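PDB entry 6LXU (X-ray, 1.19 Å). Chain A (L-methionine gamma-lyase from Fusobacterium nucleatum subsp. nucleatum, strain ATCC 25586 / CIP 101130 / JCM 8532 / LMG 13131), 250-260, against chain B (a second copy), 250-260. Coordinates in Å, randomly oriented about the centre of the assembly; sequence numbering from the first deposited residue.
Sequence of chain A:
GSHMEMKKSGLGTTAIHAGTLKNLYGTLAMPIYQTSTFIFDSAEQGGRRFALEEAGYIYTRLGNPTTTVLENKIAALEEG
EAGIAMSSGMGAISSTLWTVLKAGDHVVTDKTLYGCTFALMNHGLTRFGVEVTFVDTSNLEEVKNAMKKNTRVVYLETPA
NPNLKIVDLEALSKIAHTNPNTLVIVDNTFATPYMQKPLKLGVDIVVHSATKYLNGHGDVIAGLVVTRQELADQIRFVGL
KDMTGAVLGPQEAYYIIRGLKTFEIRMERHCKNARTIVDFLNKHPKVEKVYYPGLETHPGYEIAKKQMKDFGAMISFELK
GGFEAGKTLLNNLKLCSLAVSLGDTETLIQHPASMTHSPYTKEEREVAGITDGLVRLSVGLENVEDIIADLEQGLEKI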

ATOM      1  N   PRO A 250       6.201  -5.590   4.977  1.00  5.14           N
ATOM      2  CA  PRO A 250       4.911  -6.271   5.090  1.00  5.33           C
ATOM      3  C   PRO A 250       4.002  -6.070   3.874  1.00  5.05           C
ATOM      4  O   PRO A 250       3.319  -7.013   3.466  1.00  5.10           O
ATOM      5  CB  PRO A 250       4.348  -5.725   6.397  1.00  5.50           C
ATOM      6  CG  PRO A 250       5.565  -5.479   7.231  1.00  5.53           C
ATOM      7  CD  PRO A 250       6.568  -4.926   6.246  1.00  5.32           C
ATOM      8  N   GLN A 251       4.028  -4.893   3.269  1.00  5.11           N
ATOM      9  CA  GLN A 251       3.238  -4.673   2.047  1.00  5.26           C
ATOM     10  C   GLN A 251       3.642  -5.653   0.960  1.00  4.89           C
ATOM     11  O   GLN A 251       2.791  -6.250   0.286  1.00  4.74           O
ATOM     12  CB  GLN A 251       3.399  -3.246   1.529  1.00  5.79           C
ATOM     13  CG  GLN A 251       2.610  -2.995   0.253  1.00  6.28           C
ATOM     14  CD  GLN A 251       1.122  -3.121   0.469  1.00  6.92           C
ATOM     15  OE1 GLN A 251       0.583  -2.523   1.415  1.00  8.35           O
ATOM     16  NE2 GLN A 251       0.433  -3.874  -0.394  1.00  7.26           N
ATOM     17  N   GLU A 252       4.948  -5.815   0.765  1.00  4.72           N
ATOM     18  CA  GLU A 252       5.436  -6.748  -0.239  1.00  4.74           C
ATOM     19  C   GLU A 252       5.112  -8.192   0.124  1.00  4.53           C
ATOM     20  O   GLU A 252       4.760  -8.974  -0.753  1.00  4.42           O
ATOM     21  CB  GLU A 252       6.923  -6.547  -0.531  1.00  4.95           C
ATOM     22  CG  GLU A 252       7.207  -5.321  -1.385  1.00  5.28           C
ATOM     23  CD  GLU A 252       7.191  -3.995  -0.638  1.00  5.37           C
ATOM     24  OE1 GLU A 252       7.428  -3.995   0.596  1.00  5.53           O
ATOM     25  OE2 GLU A 252       6.996  -2.924  -1.272  1.00  6.36           O
ATOM     26  N   ALA A 253       5.199  -8.543   1.408  1.00  4.41           N
ATOM     27  CA  ALA A 253       4.761  -9.872   1.826  1.00  4.48           C
ATOM     28  C   ALA A 253       3.302 -10.116   1.426  1.00  4.45           C
ATOM     29  O   ALA A 253       2.974 -11.190   0.911  1.00  4.56           O
ATOM     30  CB  ALA A 253       4.971 -10.066   3.318  1.00  4.54           C
ATOM     31  N   TYR A 254       2.446  -9.122   1.657  1.00  4.37           N
ATOM     32  CA  TYR A 254       1.043  -9.226   1.269  1.00  4.52           C
ATOM     33  C   TYR A 254       0.906  -9.388  -0.252  1.00  4.43           C
ATOM     34  O   TYR A 254       0.149 -10.256  -0.718  1.00  4.52           O
ATOM     35  CB  TYR A 254       0.207  -8.028   1.789  1.00  4.65           C
ATOM     36  CG  TYR A 254      -1.218  -8.231   1.393  1.00  4.88           C
ATOM     37  CD1 TYR A 254      -2.011  -9.152   2.063  1.00  5.08           C
ATOM     38  CD2 TYR A 254      -1.748  -7.606   0.261  1.00  5.01           C
ATOM     39  CE1 TYR A 254      -3.285  -9.443   1.626  1.00  5.37           C
ATOM     40  CE2 TYR A 254      -3.031  -7.884  -0.170  1.00  5.27           C
ATOM     41  CZ  TYR A 254      -3.790  -8.831   0.502  1.00  5.17           C
ATOM     42  OH  TYR A 254      -5.049  -9.211   0.069  1.00  5.76           O
ATOM     43  N   TYR A 255       1.617  -8.572  -1.024  1.00  4.33           N
ATOM     44  CA  TYR A 255       1.562  -8.715  -2.479  1.00  4.46           C
ATOM     45  C   TYR A 255       1.914 -10.132  -2.924  1.00  4.36           C
ATOM     46  O   TYR A 255       1.304 -10.661  -3.851  1.00  4.31           O
ATOM     47  CB  TYR A 255       2.493  -7.719  -3.167  1.00  4.59           C
ATOM     48  CG  TYR A 255       2.002  -6.293  -3.335  1.00  4.72           C
ATOM     49  CD1 TYR A 255       0.780  -6.000  -3.941  1.00  5.09           C
ATOM     50  CD2 TYR A 255       2.837  -5.223  -3.022  1.00  4.84           C
ATOM     51  CE1 TYR A 255       0.400  -4.689  -4.168  1.00  5.28           C
ATOM     52  CE2 TYR A 255       2.443  -3.908  -3.249  1.00  5.11           C
ATOM     53  CZ  TYR A 255       1.219  -3.652  -3.826  1.00  5.23           C
ATOM     54  OH  TYR A 255       0.791  -2.355  -4.058  1.00  5.54           O
ATOM     55  N   ILE A 256       2.911 -10.746  -2.288  1.00  4.30           N
ATOM     56  CA  ILE A 256       3.323 -12.092  -2.694  1.00  4.44           C
ATOM     57  C   ILE A 256       2.279 -13.131  -2.267  1.00  4.48           C
ATOM     58  O   ILE A 256       1.932 -14.007  -3.059  1.00  4.57           O
ATOM     59  CB  ILE A 256       4.703 -12.476  -2.138  1.00  4.60           C
ATOM     60  CG1 ILE A 256       5.780 -11.459  -2.548  1.00  4.63           C
ATOM     61  CG2 ILE A 256       5.091 -13.867  -2.634  1.00  4.74           C
ATOM     62  CD1 ILE A 256       6.984 -11.472  -1.645  1.00  4.82           C
ATOM     63  N   ILE A 257       1.777 -13.033  -1.042  1.00  4.43           N
ATOM     64  CA  ILE A 257       0.654 -13.893  -0.631  1.00  4.59           C
ATOM     65  C   ILE A 257      -0.487 -13.802  -1.655  1.00  4.45           C
ATOM     66  O   ILE A 257      -1.054 -14.816  -2.084  1.00  4.66           O
ATOM     67  CB  ILE A 257       0.160 -13.496   0.776  1.00  4.83           C
ATOM     68  CG1 ILE A 257       1.192 -13.872   1.840  1.00  5.14           C
ATOM     69  CG2 ILE A 257      -1.197 -14.130   1.088  1.00  5.18           C
ATOM     70  CD1 ILE A 257       0.967 -13.197   3.168  1.00  5.37           C
ATOM     71  N   ARG A 258      -0.814 -12.571  -2.029  1.00  4.44           N
ATOM     72  CA  ARG A 258      -1.872 -12.330  -2.997  1.00  4.46           C
ATOM     73  C   ARG A 258      -1.527 -12.976  -4.345  1.00  4.43           C
ATOM     74  O   ARG A 258      -2.374 -13.638  -4.957  1.00  4.61           O
ATOM     75  CB  ARG A 258      -2.065 -10.834  -3.159  1.00  4.51           C
ATOM     76  CG  ARG A 258      -3.294 -10.459  -3.952  1.00  4.44           C
ATOM     77  CD  ARG A 258      -3.340  -8.980  -4.200  1.00  4.55           C
ATOM     78  NE  ARG A 258      -4.667  -8.442  -4.442  1.00  4.53           N
ATOM     79  CZ  ARG A 258      -5.150  -7.947  -5.571  1.00  4.55           C
ATOM     80  NH1 ARG A 258      -4.487  -8.087  -6.734  1.00  4.98           N
ATOM     81  NH2 ARG A 258      -6.313  -7.334  -5.557  1.00  4.64           N
ATOM     82  N   GLY A 259      -0.291 -12.779  -4.807  1.00  4.36           N
ATOM     83  CA  GLY A 259       0.174 -13.425  -6.030  1.00  4.57           C
ATOM     84  C   GLY A 259       0.070 -14.938  -5.979  1.00  4.66           C
ATOM     85  O   GLY A 259      -0.257 -15.589  -6.989  1.00  4.67           O
ATOM     86  N   LEU A 260       0.345 -15.515  -4.818  1.00  4.68           N
ATOM     87  CA  LEU A 260       0.277 -16.971  -4.661  1.00  5.02           C
ATOM     88  C   LEU A 260      -1.140 -17.520  -4.776  1.00  4.82           C
ATOM     89  O   LEU A 260      -1.289 -18.717  -5.071  1.00  4.90           O
ATOM     90  CB  LEU A 260       0.936 -17.426  -3.363  1.00  5.60           C
ATOM     91  CG  LEU A 260       2.468 -17.321  -3.366  1.00  6.16           C
ATOM     92  CD1 LEU A 260       3.030 -17.560  -1.976  1.00  6.90           C
ATOM     93  CD2 LEU A 260       3.106 -18.279  -4.358  1.00  6.23           C
TER
ATOM     94  N   PRO B 250      -6.281   5.296  -5.194  1.00  5.14           N
ATOM     95  CA  PRO B 250      -5.312   4.802  -6.172  1.00  5.33           C
ATOM     96  C   PRO B 250      -4.719   3.436  -5.813  1.00  5.05           C
ATOM     97  O   PRO B 250      -4.518   2.610  -6.708  1.00  5.10           O
ATOM     98  CB  PRO B 250      -4.292   5.933  -6.244  1.00  5.50           C
ATOM     99  CG  PRO B 250      -5.107   7.161  -5.993  1.00  5.53           C
ATOM    100  CD  PRO B 250      -6.076   6.734  -4.916  1.00  5.32           C
ATOM    101  N   GLN B 251      -4.496   3.173  -4.535  1.00  5.11           N
ATOM    102  CA  GLN B 251      -4.008   1.845  -4.128  1.00  5.26           C
ATOM    103  C   GLN B 251      -4.975   0.759  -4.562  1.00  4.89           C
ATOM    104  O   GLN B 251      -4.571  -0.284  -5.095  1.00  4.74           O
ATOM    105  CB  GLN B 251      -3.802   1.767  -2.618  1.00  5.79           C
ATOM    106  CG  GLN B 251      -3.317   0.399  -2.164  1.00  6.28           C
ATOM    107  CD  GLN B 251      -1.955   0.064  -2.719  1.00  6.92           C
ATOM    108  OE1 GLN B 251      -1.028   0.886  -2.620  1.00  8.35           O
ATOM    109  NE2 GLN B 251      -1.797  -1.134  -3.292  1.00  7.26           N
ATOM    110  N   GLU B 252      -6.264   0.983  -4.322  1.00  4.72           N
ATOM    111  CA  GLU B 252      -7.271   0.011  -4.720  1.00  4.74           C
ATOM    112  C   GLU B 252      -7.374  -0.110  -6.235  1.00  4.53           C
ATOM    113  O   GLU B 252      -7.536  -1.214  -6.746  1.00  4.42           O
ATOM    114  CB  GLU B 252      -8.626   0.294  -4.071  1.00  4.95           C
ATOM    115  CG  GLU B 252      -8.683  -0.096  -2.602  1.00  5.28           C
ATOM    116  CD  GLU B 252      -8.036   0.894  -1.644  1.00  5.37           C
ATOM    117  OE1 GLU B 252      -7.945   2.098  -1.993  1.00  5.53           O
ATOM    118  OE2 GLU B 252      -7.655   0.505  -0.509  1.00  6.36           O
ATOM    119  N   ALA B 253      -7.252   1.005  -6.956  1.00  4.41           N
ATOM    120  CA  ALA B 253      -7.199   0.922  -8.414  1.00  4.48           C
ATOM    121  C   ALA B 253      -6.055   0.008  -8.866  1.00  4.45           C
ATOM    122  O   ALA B 253      -6.247  -0.827  -9.756  1.00  4.56           O
ATOM    123  CB  ALA B 253      -7.085   2.306  -9.029  1.00  4.54           C
ATOM    124  N   TYR B 254      -4.886   0.166  -8.248  1.00  4.37           N
ATOM    125  CA  TYR B 254      -3.742  -0.685  -8.564  1.00  4.52           C
ATOM    126  C   TYR B 254      -4.050  -2.155  -8.244  1.00  4.43           C
ATOM    127  O   TYR B 254      -3.771  -3.041  -9.070  1.00  4.52           O
ATOM    128  CB  TYR B 254      -2.451  -0.208  -7.851  1.00  4.65           C
ATOM    129  CG  TYR B 254      -1.323  -1.098  -8.259  1.00  4.88           C
ATOM    130  CD1 TYR B 254      -0.747  -0.974  -9.516  1.00  5.08           C
ATOM    131  CD2 TYR B 254      -0.912  -2.159  -7.449  1.00  5.01           C
ATOM    132  CE1 TYR B 254       0.203  -1.871  -9.953  1.00  5.37           C
ATOM    133  CE2 TYR B 254       0.052  -3.050  -7.878  1.00  5.27           C
ATOM    134  CZ  TYR B 254       0.590  -2.919  -9.151  1.00  5.17           C
ATOM    135  OH  TYR B 254       1.497  -3.828  -9.667  1.00  5.76           O
ATOM    136  N   TYR B 255      -4.613  -2.425  -7.070  1.00  4.33           N
ATOM    137  CA  TYR B 255      -4.971  -3.803  -6.735  1.00  4.46           C
ATOM    138  C   TYR B 255      -5.879  -4.426  -7.792  1.00  4.36           C
ATOM    139  O   TYR B 255      -5.734  -5.602  -8.119  1.00  4.31           O
ATOM    140  CB  TYR B 255      -5.652  -3.879  -5.370  1.00  4.59           C
ATOM    141  CG  TYR B 255      -4.766  -3.858  -4.137  1.00  4.72           C
ATOM    142  CD1 TYR B 255      -3.709  -4.753  -3.974  1.00  5.09           C
ATOM    143  CD2 TYR B 255      -5.088  -3.038  -3.059  1.00  4.84           C
ATOM    144  CE1 TYR B 255      -2.978  -4.776  -2.799  1.00  5.28           C
ATOM    145  CE2 TYR B 255      -4.342  -3.065  -1.884  1.00  5.11           C
ATOM    146  CZ  TYR B 255      -3.287  -3.942  -1.764  1.00  5.23           C
ATOM    147  OH  TYR B 255      -2.519  -3.990  -0.612  1.00  5.54           O
ATOM    148  N   ILE B 256      -6.834  -3.657  -8.313  1.00  4.30           N
ATOM    149  CA  ILE B 256      -7.762  -4.208  -9.304  1.00  4.44           C
ATOM    150  C   ILE B 256      -7.059  -4.418 -10.650  1.00  4.48           C
ATOM    151  O   ILE B 256      -7.236  -5.464 -11.273  1.00  4.57           O
ATOM    152  CB  ILE B 256      -9.008  -3.328  -9.494  1.00  4.60           C
ATOM    153  CG1 ILE B 256      -9.744  -3.096  -8.165  1.00  4.63           C
ATOM    154  CG2 ILE B 256      -9.952  -3.979 -10.502  1.00  4.74           C
ATOM    155  CD1 ILE B 256     -10.619  -1.871  -8.176  1.00  4.82           C
ATOM    156  N   ILE B 257      -6.266  -3.447 -11.089  1.00  4.43           N
ATOM    157  CA  ILE B 257      -5.434  -3.656 -12.285  1.00  4.59           C
ATOM    158  C   ILE B 257      -4.621  -4.952 -12.148  1.00  4.45           C
ATOM    159  O   ILE B 257      -4.554  -5.775 -13.072  1.00  4.66           O
ATOM    160  CB  ILE B 257      -4.502  -2.447 -12.510  1.00  4.83           C
ATOM    161  CG1 ILE B 257      -5.303  -1.219 -12.948  1.00  5.14           C
ATOM    162  CG2 ILE B 257      -3.407  -2.771 -13.527  1.00  5.18           C
ATOM    163  CD1 ILE B 257      -4.541   0.076 -12.826  1.00  5.37           C
ATOM    164  N   ARG B 258      -4.002  -5.110 -10.985  1.00  4.44           N
ATOM    165  CA  ARG B 258      -3.201  -6.291 -10.710  1.00  4.46           C
ATOM    166  C   ARG B 258      -4.066  -7.557 -10.768  1.00  4.43           C
ATOM    167  O   ARG B 258      -3.672  -8.557 -11.380  1.00  4.61           O
ATOM    168  CB  ARG B 258      -2.561  -6.148  -9.341  1.00  4.51           C
ATOM    169  CG  ARG B 258      -1.515  -7.197  -9.043  1.00  4.44           C
ATOM    170  CD  ARG B 258      -1.036  -7.087  -7.626  1.00  4.55           C
ATOM    171  NE  ARG B 258       0.290  -7.626  -7.385  1.00  4.53           N
ATOM    172  CZ  ARG B 258       0.616  -8.700  -6.682  1.00  4.55           C
ATOM    173  NH1 ARG B 258      -0.322  -9.569  -6.261  1.00  4.98           N
ATOM    174  NH2 ARG B 258       1.882  -8.934  -6.417  1.00  4.64           N
ATOM    175  N   GLY B 259      -5.236  -7.514 -10.130  1.00  4.36           N
ATOM    176  CA  GLY B 259      -6.180  -8.625 -10.200  1.00  4.57           C
ATOM    177  C   GLY B 259      -6.583  -8.973 -11.621  1.00  4.66           C
ATOM    178  O   GLY B 259      -6.756 -10.159 -11.962  1.00  4.67           O
ATOM    179  N   LEU B 260      -6.739  -7.960 -12.461  1.00  4.68           N
ATOM    180  CA  LEU B 260      -7.129  -8.186 -13.856  1.00  5.02           C
ATOM    181  C   LEU B 260      -6.056  -8.899 -14.669  1.00  4.82           C
ATOM    182  O   LEU B 260      -6.397  -9.502 -15.700  1.00  4.90           O
ATOM    183  CB  LEU B 260      -7.559  -6.890 -14.534  1.00  5.60           C
ATOM    184  CG  LEU B 260      -8.915  -6.351 -14.057  1.00  6.16           C
ATOM    185  CD1 LEU B 260      -9.162  -4.952 -14.594  1.00  6.90           C
ATOM    186  CD2 LEU B 260     -10.064  -7.267 -14.445  1.00  6.23           C
TER
HETATM  187  O   HOH W   1      -2.835 -10.407  -7.660  0.50  6.17           O

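The contact is a symmetric packing of one helix against its own copy about an exact two-fold axis, held by tyrosine knobs and by polar side chains. The helix axes come no closer than 11.8 Å and run at 31° to each other in the same general direction, so the space between them is filled by long side chains, chiefly Tyr A255, Arg A258, Tyr B255 and Arg B258.

Tyr A255 lies among Gln B251, Tyr B254, Tyr B255 and Arg B258, and symmetry places Tyr B255 in the equivalent hole of chain A. The rings of Tyr A255 and Tyr B255 meet near the axis, with CE1 of Tyr A255 3.6 Å from CE1 of Tyr B255; their planes are inclined at 56°. At the far end of each ring the hydroxyl is anchored: Gln A251 NE2 donates a nearly straight hydrogen bond to Tyr B255 OH (3.0 Å, 164°), and Gln B251 NE2 does the same for Tyr A255 OH. The CA-to-CB bonds of Gln A251 and Gln B251 point sideways, but the ends of the side chains come nearer the other helix, where NE2 makes this bond.

The CA-to-CB bond of Arg A258 points toward chain B, and its guanidinium reaches the backbone there with its edge. NH1 and NH2 of Arg A258 both donate to Tyr B255 O, each at 3.1 Å, but the angles of 133° and 132° make both bonds weak. This carbonyl also accepts the helical hydrogen bond from Gly B259 N (2.8 Å from Tyr B255 O), so the arginine adds to an acceptor already in use. The same guanidinium has Tyr B255 CD1 over one face.

The two-fold-related reach of the arginines leaves Arg A258 NH1 and Arg B258 NH1 only 4.4 Å apart. One water accepts a hydrogen bond from each NH1, at 3.0 Å from both, and so bridges the two like charges.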